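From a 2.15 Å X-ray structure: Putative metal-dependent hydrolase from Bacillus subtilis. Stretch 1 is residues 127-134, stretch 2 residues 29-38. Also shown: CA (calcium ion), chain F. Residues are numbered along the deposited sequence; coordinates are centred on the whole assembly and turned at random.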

ATOM      1  N   THR A 127     -22.445  -9.227 -13.565  1.00 30.98           N
ATOM      2  CA  THR A 127     -22.126  -8.365 -14.689  1.00 31.56           C
ATOM      3  C   THR A 127     -21.260  -7.172 -14.262  1.00 30.37           C
ATOM      4  O   THR A 127     -21.589  -6.476 -13.318  1.00 31.55           O
ATOM      5  CB  THR A 127     -23.430  -7.851 -15.350  1.00 33.18           C
ATOM      6  OG1 THR A 127     -24.158  -8.974 -15.776  1.00 33.07           O
ATOM      7  CG2 THR A 127     -23.143  -6.965 -16.578  1.00 34.19           C
ATOM      8  N   ALA A 128     -20.154  -6.942 -14.957  1.00 29.82           N
ATOM      9  CA  ALA A 128     -19.278  -5.774 -14.727  1.00 28.83           C
ATOM     10  C   ALA A 128     -18.928  -5.185 -16.072  1.00 28.84           C
ATOM     11  O   ALA A 128     -17.978  -5.633 -16.744  1.00 28.55           O
ATOM     12  CB  ALA A 128     -17.999  -6.201 -13.969  1.00 26.75           C
ATOM     13  N   GLY A 129     -19.726  -4.209 -16.491  1.00 30.56           N
ATOM     14  CA  GLY A 129     -19.632  -3.643 -17.832  1.00 31.28           C
ATOM     15  C   GLY A 129     -19.742  -4.778 -18.839  1.00 32.19           C
ATOM     16  O   GLY A 129     -20.691  -5.528 -18.783  1.00 33.09           O
ATOM     17  N   PRO A 130     -18.739  -4.944 -19.726  1.00 31.91           N
ATOM     18  CA  PRO A 130     -18.795  -6.027 -20.714  1.00 32.73           C
ATOM     19  C   PRO A 130     -18.318  -7.377 -20.167  1.00 31.62           C
ATOM     20  O   PRO A 130     -18.309  -8.361 -20.892  1.00 32.71           O
ATOM     21  CB  PRO A 130     -17.888  -5.513 -21.848  1.00 33.18           C
ATOM     22  CG  PRO A 130     -16.888  -4.616 -21.125  1.00 32.81           C
ATOM     23  CD  PRO A 130     -17.520  -4.127 -19.853  1.00 31.10           C
ATOM     24  N   PHE A 131     -17.975  -7.455 -18.894  1.00 30.25           N
ATOM     25  CA  PHE A 131     -17.553  -8.741 -18.323  1.00 30.05           C
ATOM     26  C   PHE A 131     -18.674  -9.429 -17.543  1.00 30.63           C
ATOM     27  O   PHE A 131     -19.534  -8.768 -16.964  1.00 30.10           O
ATOM     28  CB  PHE A 131     -16.375  -8.570 -17.368  1.00 28.87           C
ATOM     29  CG  PHE A 131     -15.145  -7.957 -17.995  1.00 27.41           C
ATOM     30  CD1 PHE A 131     -14.496  -8.576 -19.029  1.00 28.35           C
ATOM     31  CD2 PHE A 131     -14.630  -6.782 -17.499  1.00 27.77           C
ATOM     32  CE1 PHE A 131     -13.345  -8.008 -19.596  1.00 30.34           C
ATOM     33  CE2 PHE A 131     -13.485  -6.210 -18.036  1.00 28.23           C
ATOM     34  CZ  PHE A 131     -12.842  -6.823 -19.089  1.00 28.80           C
ATOM     35  N   THR A 132     -18.642 -10.760 -17.559  1.00 30.86           N
ATOM     36  CA  THR A 132     -19.497 -11.595 -16.726  1.00 31.26           C
ATOM     37  C   THR A 132     -18.530 -12.414 -15.866  1.00 30.32           C
ATOM     38  O   THR A 132     -17.632 -13.074 -16.417  1.00 30.01           O
ATOM     39  CB  THR A 132     -20.398 -12.521 -17.575  1.00 32.53           C
ATOM     40  OG1 THR A 132     -21.183 -11.725 -18.470  1.00 34.80           O
ATOM     41  CG2 THR A 132     -21.328 -13.392 -16.703  1.00 32.58           C
ATOM     42  N   ILE A 133     -18.716 -12.351 -14.537  1.00 28.73           N
ATOM     43  CA  ILE A 133     -17.841 -13.011 -13.573  1.00 26.77           C
ATOM     44  C   ILE A 133     -18.640 -14.070 -12.825  1.00 27.10           C
ATOM     45  O   ILE A 133     -19.770 -13.813 -12.390  1.00 27.11           O
ATOM     46  CB  ILE A 133     -17.240 -11.976 -12.553  1.00 25.50           C
ATOM     47  CG1 ILE A 133     -16.633 -10.787 -13.295  1.00 25.01           C
ATOM     48  CG2 ILE A 133     -16.170 -12.630 -11.654  1.00 21.71           C
ATOM     49  CD1 ILE A 133     -16.042  -9.761 -12.377  1.00 24.93           C
ATOM     50  N   THR A 134     -18.052 -15.255 -12.691  1.00 26.89           N
ATOM     51  CA  THR A 134     -18.583 -16.326 -11.848  1.00 27.60           C
ATOM     52  C   THR A 134     -17.474 -16.733 -10.868  1.00 26.84           C
ATOM     53  O   THR A 134     -16.291 -16.430 -11.097  1.00 26.54           O
ATOM     54  CB  THR A 134     -19.062 -17.572 -12.665  1.00 29.07           C
ATOM     55  OG1 THR A 134     -18.059 -17.929 -13.607  1.00 30.37           O
ATOM     56  CG2 THR A 134     -20.440 -17.335 -13.400  1.00 29.01           C
TER
HETATM   57 CA    CA F 302     -13.458   3.995 -17.748  1.00 63.01          CA
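Stretch 2 29-38: LFQSGDYSLL

Stretch 2 is a β-hairpin: strands 29-32 and 35-38 are joined by a type II' turn from Ser 32 to Tyr 35, with Gly 33 at phi/psi 57/-128. Paired backbone hydrogen bonds fix its register, Phe 30 N to Leu 37 O and Leu 37 N to Phe 30 O both measuring 2.8 Å. Stretch 1 turns in the same way, from Ala 128 to Phe 131. Strand 35-38 runs at 22° to strand 131-134 and strand 29-32 at 141°, with axes no closer than 10.8 and 10.3 Å. At that spacing the strands do not pair backbone to backbone, and no hydrogen bond crosses between the stretches; side chains of one stretch pack on side chains and backbone of the other.

CH-π contacts place the turn of stretch 1 over one face of Tyr 35: Gly 129 CA lies 3.8 Å from the centroid of the Tyr 35 ring and 19° off its normal, Pro 130 CD 3.9 Å and 29°. A CB on Gly 129 would fall 2.5 Å from Tyr 35 CD2, so the close approach depends on glycine.

Apolar packing centres on Phe 131 (chi1 -59°, m). Its CE2 meets the edge of the Tyr 35 ring at CD1 (3.9 Å), while its CZ reaches Ser 32 CB at 3.6 Å and Phe 30 CB at 4.1 Å. Leu 37 CD2 touches both Phe 131 CD2 (4.1 Å) and Ile 133 CD1 (3.9 Å).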

ATOM      1  N   LEU A  29      -5.266  -5.775 -13.733  1.00 20.99           N
ATOM      2  CA  LEU A  29      -6.086  -4.827 -14.453  1.00 20.71           C
ATOM      3  C   LEU A  29      -6.693  -5.522 -15.666  1.00 21.98           C
ATOM      4  O   LEU A  29      -5.969  -5.948 -16.565  1.00 21.38           O
ATOM      5  CB  LEU A  29      -5.253  -3.629 -14.882  1.00 20.81           C
ATOM      6  CG  LEU A  29      -5.861  -2.625 -15.879  1.00 20.48           C
ATOM      7  CD1 LEU A  29      -7.097  -1.927 -15.352  1.00 19.70           C
ATOM      8  CD2 LEU A  29      -4.819  -1.592 -16.214  1.00 17.78           C
ATOM      9  N   PHE A  30      -8.027  -5.603 -15.685  1.00 21.84           N
ATOM     10  CA  PHE A  30      -8.760  -6.157 -16.809  1.00 22.02           C
ATOM     11  C   PHE A  30      -9.424  -5.042 -17.581  1.00 22.58           C
ATOM     12  O   PHE A  30     -10.152  -4.257 -17.013  1.00 23.15           O
ATOM     13  CB  PHE A  30      -9.833  -7.110 -16.308  1.00 22.82           C
ATOM     14  CG  PHE A  30      -9.306  -8.433 -15.826  1.00 20.83           C
ATOM     15  CD1 PHE A  30      -8.558  -8.513 -14.684  1.00 19.93           C
ATOM     16  CD2 PHE A  30      -9.582  -9.599 -16.537  1.00 23.44           C
ATOM     17  CE1 PHE A  30      -8.095  -9.729 -14.244  1.00 21.84           C
ATOM     18  CE2 PHE A  30      -9.133 -10.816 -16.101  1.00 21.83           C
ATOM     19  CZ  PHE A  30      -8.384 -10.892 -14.968  1.00 21.84           C
ATOM     20  N   GLN A  31      -9.181  -4.982 -18.887  1.00 23.46           N
ATOM     21  CA  GLN A  31      -9.724  -3.928 -19.702  1.00 24.58           C
ATOM     22  C   GLN A  31     -10.450  -4.455 -20.888  1.00 26.19           C
ATOM     23  O   GLN A  31     -10.037  -5.432 -21.500  1.00 26.82           O
ATOM     24  CB  GLN A  31      -8.628  -2.963 -20.164  1.00 24.30           C
ATOM     25  CG  GLN A  31      -8.020  -2.155 -19.018  1.00 23.76           C
ATOM     26  CD  GLN A  31      -6.866  -1.271 -19.484  1.00 26.44           C
ATOM     27  OE1 GLN A  31      -5.776  -1.754 -19.875  1.00 25.51           O
ATOM     28  NE2 GLN A  31      -7.111   0.023 -19.476  1.00 24.47           N
ATOM     29  N   SER A  32     -11.531  -3.764 -21.231  1.00 27.94           N
ATOM     30  CA  SER A  32     -12.256  -4.008 -22.464  1.00 29.21           C
ATOM     31  C   SER A  32     -12.856  -2.698 -22.995  1.00 30.81           C
ATOM     32  O   SER A  32     -13.760  -2.117 -22.370  1.00 30.45           O
ATOM     33  CB  SER A  32     -13.385  -5.022 -22.213  1.00 30.03           C
ATOM     34  OG  SER A  32     -14.115  -5.276 -23.404  1.00 29.94           O
ATOM     35  N   GLY A  33     -12.376  -2.254 -24.155  1.00 31.96           N
ATOM     36  CA  GLY A  33     -12.793  -0.978 -24.715  1.00 33.48           C
ATOM     37  C   GLY A  33     -12.479   0.081 -23.687  1.00 32.98           C
ATOM     38  O   GLY A  33     -11.373   0.095 -23.180  1.00 32.70           O
ATOM     39  N   ASP A  34     -13.458   0.918 -23.326  1.00 33.74           N
ATOM     40  CA  ASP A  34     -13.267   1.952 -22.267  1.00 33.49           C
ATOM     41  C   ASP A  34     -13.452   1.468 -20.820  1.00 31.65           C
ATOM     42  O   ASP A  34     -13.226   2.234 -19.886  1.00 29.90           O
ATOM     43  CB  ASP A  34     -14.211   3.145 -22.476  1.00 35.14           C
ATOM     44  CG  ASP A  34     -13.769   4.045 -23.604  1.00 39.93           C
ATOM     45  OD1 ASP A  34     -12.549   4.054 -23.915  1.00 43.75           O
ATOM     46  OD2 ASP A  34     -14.649   4.752 -24.185  1.00 46.60           O
ATOM     47  N   TYR A  35     -13.855   0.211 -20.647  1.00 30.81           N
ATOM     48  CA  TYR A  35     -14.069  -0.348 -19.316  1.00 29.63           C
ATOM     49  C   TYR A  35     -12.778  -0.860 -18.698  1.00 28.02           C
ATOM     50  O   TYR A  35     -11.993  -1.534 -19.383  1.00 26.90           O
ATOM     51  CB  TYR A  35     -15.096  -1.477 -19.371  1.00 30.28           C
ATOM     52  CG  TYR A  35     -15.717  -1.786 -18.031  1.00 29.04           C
ATOM     53  CD1 TYR A  35     -15.262  -2.863 -17.283  1.00 27.67           C
ATOM     54  CD2 TYR A  35     -16.767  -1.001 -17.518  1.00 29.16           C
ATOM     55  CE1 TYR A  35     -15.810  -3.165 -16.067  1.00 28.10           C
ATOM     56  CE2 TYR A  35     -17.337  -1.298 -16.272  1.00 29.45           C
ATOM     57  CZ  TYR A  35     -16.835  -2.390 -15.558  1.00 28.71           C
ATOM     58  OH  TYR A  35     -17.324  -2.744 -14.358  1.00 29.71           O
ATOM     59  N   SER A  36     -12.604  -0.530 -17.405  1.00 26.40           N
ATOM     60  CA  SER A  36     -11.470  -0.902 -16.598  1.00 26.24           C
ATOM     61  C   SER A  36     -11.906  -1.504 -15.274  1.00 24.96           C
ATOM     62  O   SER A  36     -12.574  -0.824 -14.496  1.00 24.18           O
ATOM     63  CB  SER A  36     -10.614   0.329 -16.272  1.00 26.04           C
ATOM     64  OG  SER A  36      -9.913   0.744 -17.433  1.00 31.35           O
ATOM     65  N   LEU A  37     -11.470  -2.744 -15.026  1.00 23.40           N
ATOM     66  CA  LEU A  37     -11.762  -3.474 -13.789  1.00 23.05           C
ATOM     67  C   LEU A  37     -10.468  -3.851 -13.077  1.00 22.02           C
ATOM     68  O   LEU A  37      -9.604  -4.466 -13.672  1.00 23.35           O
ATOM     69  CB  LEU A  37     -12.526  -4.768 -14.106  1.00 23.20           C
ATOM     70  CG  LEU A  37     -12.862  -5.751 -12.982  1.00 22.37           C
ATOM     71  CD1 LEU A  37     -13.793  -5.071 -11.987  1.00 21.06           C
ATOM     72  CD2 LEU A  37     -13.445  -7.096 -13.547  1.00 21.27           C
ATOM     73  N   LEU A  38     -10.360  -3.510 -11.806  1.00 20.99           N
ATOM     74  CA  LEU A  38      -9.217  -3.883 -11.014  1.00 20.65           C
ATOM     75  C   LEU A  38      -9.626  -5.079 -10.169  1.00 19.96           C
ATOM     76  O   LEU A  38     -10.594  -5.008  -9.428  1.00 21.08           O
ATOM     77  CB  LEU A  38      -8.751  -2.722 -10.111  1.00 19.23           C
ATOM     78  CG  LEU A  38      -7.581  -3.080  -9.169  1.00 18.97           C
ATOM     79  CD1 LEU A  38      -6.270  -3.327  -9.888  1.00 16.82           C
ATOM     80  CD2 LEU A  38      -7.369  -2.059  -8.039  1.00 18.78           C
TER
HETATM   81  O   HOH W   1     -11.256   2.780 -18.100  1.00 35.22           O